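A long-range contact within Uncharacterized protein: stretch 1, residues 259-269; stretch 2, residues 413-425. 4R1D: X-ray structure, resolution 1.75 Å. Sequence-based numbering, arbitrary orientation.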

# COMPACT_ATOMS: atom_id res chain seq x y z
N GLY A 259 -11.20 7.73 -2.30
CA GLY A 259 -12.39 8.08 -3.06
C GLY A 259 -12.68 7.11 -4.19
O GLY A 259 -13.83 6.92 -4.59
N LEU A 260 -11.63 6.50 -4.73
CA LEU A 260 -11.82 5.48 -5.75
C LEU A 260 -12.36 4.19 -5.11
O LEU A 260 -13.22 3.51 -5.69
CB LEU A 260 -10.52 5.22 -6.51
CG LEU A 260 -10.10 6.29 -7.53
CD1 LEU A 260 -9.78 7.61 -6.88
CD2 LEU A 260 -8.88 5.79 -8.32
N VAL A 261 -11.87 3.89 -3.92
CA VAL A 261 -12.38 2.75 -3.15
C VAL A 261 -13.87 2.95 -2.90
O VAL A 261 -14.67 2.04 -3.13
CB VAL A 261 -11.65 2.62 -1.79
CG1 VAL A 261 -12.30 1.53 -0.92
CG2 VAL A 261 -10.13 2.36 -2.01
N ALA A 262 -14.25 4.14 -2.46
CA ALA A 262 -15.64 4.46 -2.17
C ALA A 262 -16.52 4.33 -3.42
O ALA A 262 -17.60 3.78 -3.37
CB ALA A 262 -15.76 5.86 -1.60
N ARG A 263 -16.04 4.84 -4.54
CA ARG A 263 -16.83 4.75 -5.76
C ARG A 263 -16.99 3.31 -6.24
O ARG A 263 -18.06 2.91 -6.68
CB ARG A 263 -16.25 5.65 -6.85
CG ARG A 263 -16.51 7.13 -6.59
CD ARG A 263 -15.68 8.01 -7.52
NE ARG A 263 -16.02 7.74 -8.91
CZ ARG A 263 -15.21 7.93 -9.95
NH1 ARG A 263 -13.98 8.40 -9.77
NH2 ARG A 263 -15.63 7.64 -11.17
N ALA A 264 -15.92 2.52 -6.15
CA ALA A 264 -16.02 1.10 -6.45
C ALA A 264 -17.09 0.45 -5.57
O ALA A 264 -17.90 -0.33 -6.04
CB ALA A 264 -14.67 0.41 -6.26
N LEU A 265 -17.10 0.81 -4.29
CA LEU A 265 -18.07 0.29 -3.33
C LEU A 265 -19.52 0.65 -3.66
O LEU A 265 -20.38 -0.23 -3.72
CB LEU A 265 -17.73 0.78 -1.92
CG LEU A 265 -18.72 0.37 -0.82
CD1 LEU A 265 -18.89 -1.15 -0.73
CD2 LEU A 265 -18.24 0.93 0.51
N THR A 266 -19.80 1.93 -3.88
CA THR A 266 -21.18 2.36 -4.11
C THR A 266 -21.65 2.28 -5.57
O THR A 266 -22.85 2.13 -5.80
CB THR A 266 -21.46 3.79 -3.61
OG1 THR A 266 -20.74 4.75 -4.40
CG2 THR A 266 -21.07 3.94 -2.13
N GLN A 267 -20.72 2.36 -6.52
CA GLN A 267 -21.07 2.47 -7.93
C GLN A 267 -20.95 1.18 -8.76
O GLN A 267 -21.62 1.04 -9.79
CB GLN A 267 -20.26 3.59 -8.60
CG GLN A 267 -20.39 4.94 -7.93
CD GLN A 267 -21.83 5.34 -7.70
OE1 GLN A 267 -22.32 5.31 -6.56
NE2 GLN A 267 -22.53 5.71 -8.77
N LEU A 268 -20.11 0.24 -8.31
CA LEU A 268 -19.93 -1.02 -9.01
C LEU A 268 -20.65 -2.18 -8.34
O LEU A 268 -20.61 -3.30 -8.81
CB LEU A 268 -18.44 -1.36 -9.13
CG LEU A 268 -17.61 -0.28 -9.83
CD1 LEU A 268 -16.18 -0.78 -10.00
CD2 LEU A 268 -18.23 0.07 -11.17
N HIS A 269 -21.30 -1.89 -7.21
CA HIS A 269 -22.09 -2.88 -6.50
C HIS A 269 -23.35 -2.21 -5.98
O HIS A 269 -23.42 -0.99 -5.95
CB HIS A 269 -21.32 -3.47 -5.32
CG HIS A 269 -19.99 -4.04 -5.70
ND1 HIS A 269 -18.81 -3.33 -5.60
CD2 HIS A 269 -19.65 -5.26 -6.18
CE1 HIS A 269 -17.81 -4.08 -6.00
NE2 HIS A 269 -18.29 -5.26 -6.36
N ASN A 413 -9.38 -1.56 -17.47
CA ASN A 413 -10.74 -2.06 -17.33
C ASN A 413 -11.43 -1.46 -16.09
O ASN A 413 -12.58 -1.04 -16.15
CB ASN A 413 -10.74 -3.60 -17.29
CG ASN A 413 -12.14 -4.19 -17.20
OD1 ASN A 413 -12.99 -3.93 -18.05
ND2 ASN A 413 -12.37 -5.00 -16.17
N PHE A 414 -10.70 -1.40 -14.99
CA PHE A 414 -11.23 -0.79 -13.77
C PHE A 414 -11.52 0.69 -13.97
O PHE A 414 -12.59 1.17 -13.61
CB PHE A 414 -10.24 -1.00 -12.61
CG PHE A 414 -10.67 -0.36 -11.31
CD1 PHE A 414 -11.79 -0.81 -10.64
CD2 PHE A 414 -9.92 0.66 -10.75
CE1 PHE A 414 -12.18 -0.25 -9.43
CE2 PHE A 414 -10.30 1.24 -9.54
CZ PHE A 414 -11.44 0.78 -8.88
N HIS A 415 -10.57 1.42 -14.55
CA HIS A 415 -10.77 2.82 -14.90
C HIS A 415 -12.03 3.03 -15.72
O HIS A 415 -12.82 3.94 -15.45
CB HIS A 415 -9.60 3.35 -15.72
CG HIS A 415 -8.37 3.61 -14.91
ND1 HIS A 415 -7.15 3.85 -15.49
CD2 HIS A 415 -8.19 3.69 -13.57
CE1 HIS A 415 -6.25 4.06 -14.54
NE2 HIS A 415 -6.86 3.96 -13.37
N GLY A 416 -12.20 2.22 -16.76
CA GLY A 416 -13.36 2.31 -17.63
C GLY A 416 -14.68 2.08 -16.90
O GLY A 416 -15.64 2.81 -17.11
N GLU A 417 -14.72 1.05 -16.06
CA GLU A 417 -15.91 0.79 -15.26
C GLU A 417 -16.22 1.93 -14.31
O GLU A 417 -17.37 2.37 -14.21
CB GLU A 417 -15.76 -0.49 -14.45
CG GLU A 417 -15.83 -1.74 -15.30
CD GLU A 417 -16.00 -2.98 -14.44
OE1 GLU A 417 -15.00 -3.65 -14.19
OE2 GLU A 417 -17.13 -3.26 -14.01
N LEU A 418 -15.20 2.42 -13.60
CA LEU A 418 -15.43 3.53 -12.69
C LEU A 418 -15.95 4.76 -13.41
O LEU A 418 -16.85 5.43 -12.94
CB LEU A 418 -14.15 3.90 -11.92
CG LEU A 418 -13.81 3.29 -10.56
CD1 LEU A 418 -12.63 4.06 -9.96
CD2 LEU A 418 -14.99 3.29 -9.59
N SER A 419 -15.35 5.09 -14.56
CA SER A 419 -15.78 6.25 -15.33
C SER A 419 -17.27 6.15 -15.68
O SER A 419 -18.04 7.09 -15.45
CB SER A 419 -14.93 6.38 -16.60
OG SER A 419 -15.32 7.51 -17.36
N ALA A 420 -17.66 5.01 -16.24
CA ALA A 420 -19.05 4.79 -16.66
C ALA A 420 -20.02 4.82 -15.48
O ALA A 420 -21.13 5.34 -15.59
CB ALA A 420 -19.19 3.47 -17.42
N ALA A 421 -19.57 4.28 -14.35
CA ALA A 421 -20.42 4.16 -13.16
C ALA A 421 -20.57 5.47 -12.39
O ALA A 421 -21.48 5.61 -11.57
CB ALA A 421 -19.89 3.05 -12.25
N GLY A 422 -19.67 6.42 -12.63
CA GLY A 422 -19.79 7.75 -12.05
C GLY A 422 -19.64 7.85 -10.54
O GLY A 422 -18.76 7.22 -9.94
N TYR A 423 -20.49 8.67 -9.93
CA TYR A 423 -20.38 9.05 -8.52
C TYR A 423 -21.72 8.85 -7.83
O TYR A 423 -22.77 8.97 -8.46
CB TYR A 423 -19.95 10.53 -8.39
CG TYR A 423 -18.64 10.82 -9.10
CD1 TYR A 423 -18.59 10.98 -10.48
CD2 TYR A 423 -17.45 10.89 -8.38
CE1 TYR A 423 -17.39 11.22 -11.13
CE2 TYR A 423 -16.24 11.13 -9.03
CZ TYR A 423 -16.21 11.29 -10.39
OH TYR A 423 -15.02 11.51 -11.01
N HIS A 424 -21.67 8.55 -6.53
CA HIS A 424 -22.86 8.50 -5.70
C HIS A 424 -23.69 9.77 -5.91
O HIS A 424 -23.14 10.86 -6.07
CB HIS A 424 -22.43 8.35 -4.24
CG HIS A 424 -23.55 8.01 -3.31
ND1 HIS A 424 -24.53 8.92 -2.96
CD2 HIS A 424 -23.85 6.87 -2.65
CE1 HIS A 424 -25.38 8.35 -2.13
NE2 HIS A 424 -24.99 7.11 -1.92
N SER A 425 -25.01 9.64 -5.93
CA SER A 425 -25.89 10.78 -6.20
C SER A 425 -25.84 11.88 -5.13
O SER A 425 -26.28 13.01 -5.37
CB SER A 425 -27.33 10.31 -6.41
OG SER A 425 -27.84 9.70 -5.24

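Two helices, 259-267 and 413-421, cross at 67° with axes 10.2 Å apart at closest. The contact also takes in the residues that follow the second helix. Polar side chains of the first helix reach the end of the second, and apolar side chains fill the space between the two.

R263 makes the most extensive contact. Its CA-to-CB bond points toward the second stretch. Chi1 is m and chi2 is t, which carries the chain outward; chi3 is p, which bends it. The bend leaves the guanidinium flat on the ring of Y423, with centres 3.8 Å apart and planes at 18°. R263 CZ lies over the ring face, so the arrangement is also a cation-pi contact. In the same pose R263 NE donates to G422 O at 3.0 Å, and R263 NH2 adds a weak bond to G422 O at 3.4 Å. The carbonyl lies near the guanidinium plane while the ring covers one face, so the two contacts do not compete.

Y423 has its CA-to-CB bond pointing away from the first stretch. With chi1 m and chi2 78°, its ring nevertheless comes back to meet R263. G422 precedes it with positive phi, a conformation that favours glycine, and is the first residue to leave the helix.

Q267 sits one helical turn after R263, and its CA-to-CB bond also points toward the second stretch. Chi1 and chi2 are both m, so the side chain is folded rather than extended. This places Q267 NE2 3.0 Å from A421 O, in a nearly straight hydrogen bond at 171°. A421 is the last residue of its helix, and its O takes no backbone hydrogen bond from within its own stretch. The amide's other end is held within its own helix: T266 OG1, with chi1 p, donates to Q267 OE1 at 2.7 Å. Q267 OE1 is 3.3 Å from H424 N, but the angle is too poor for a hydrogen bond.

The apolar part centres on L418 and L268. L418 has chi1 at -92°, between wells, and chi2 t. Its two methyls diverge: L418 CD1 is 4.2 Å from L260 CG, and L418 CD2 is 4.4 Å from A264 CB. L268 leaves its backbone sideways, but the m, t rotamer brings its end nearer. L268 CD2 packs 3.6 Å from A421 CB, and L268 CD1 lies 4.1 Å from F414 CE1. The F414 ring presents its edge to A264, with F414 CE1 4.1 Å from A264 CB.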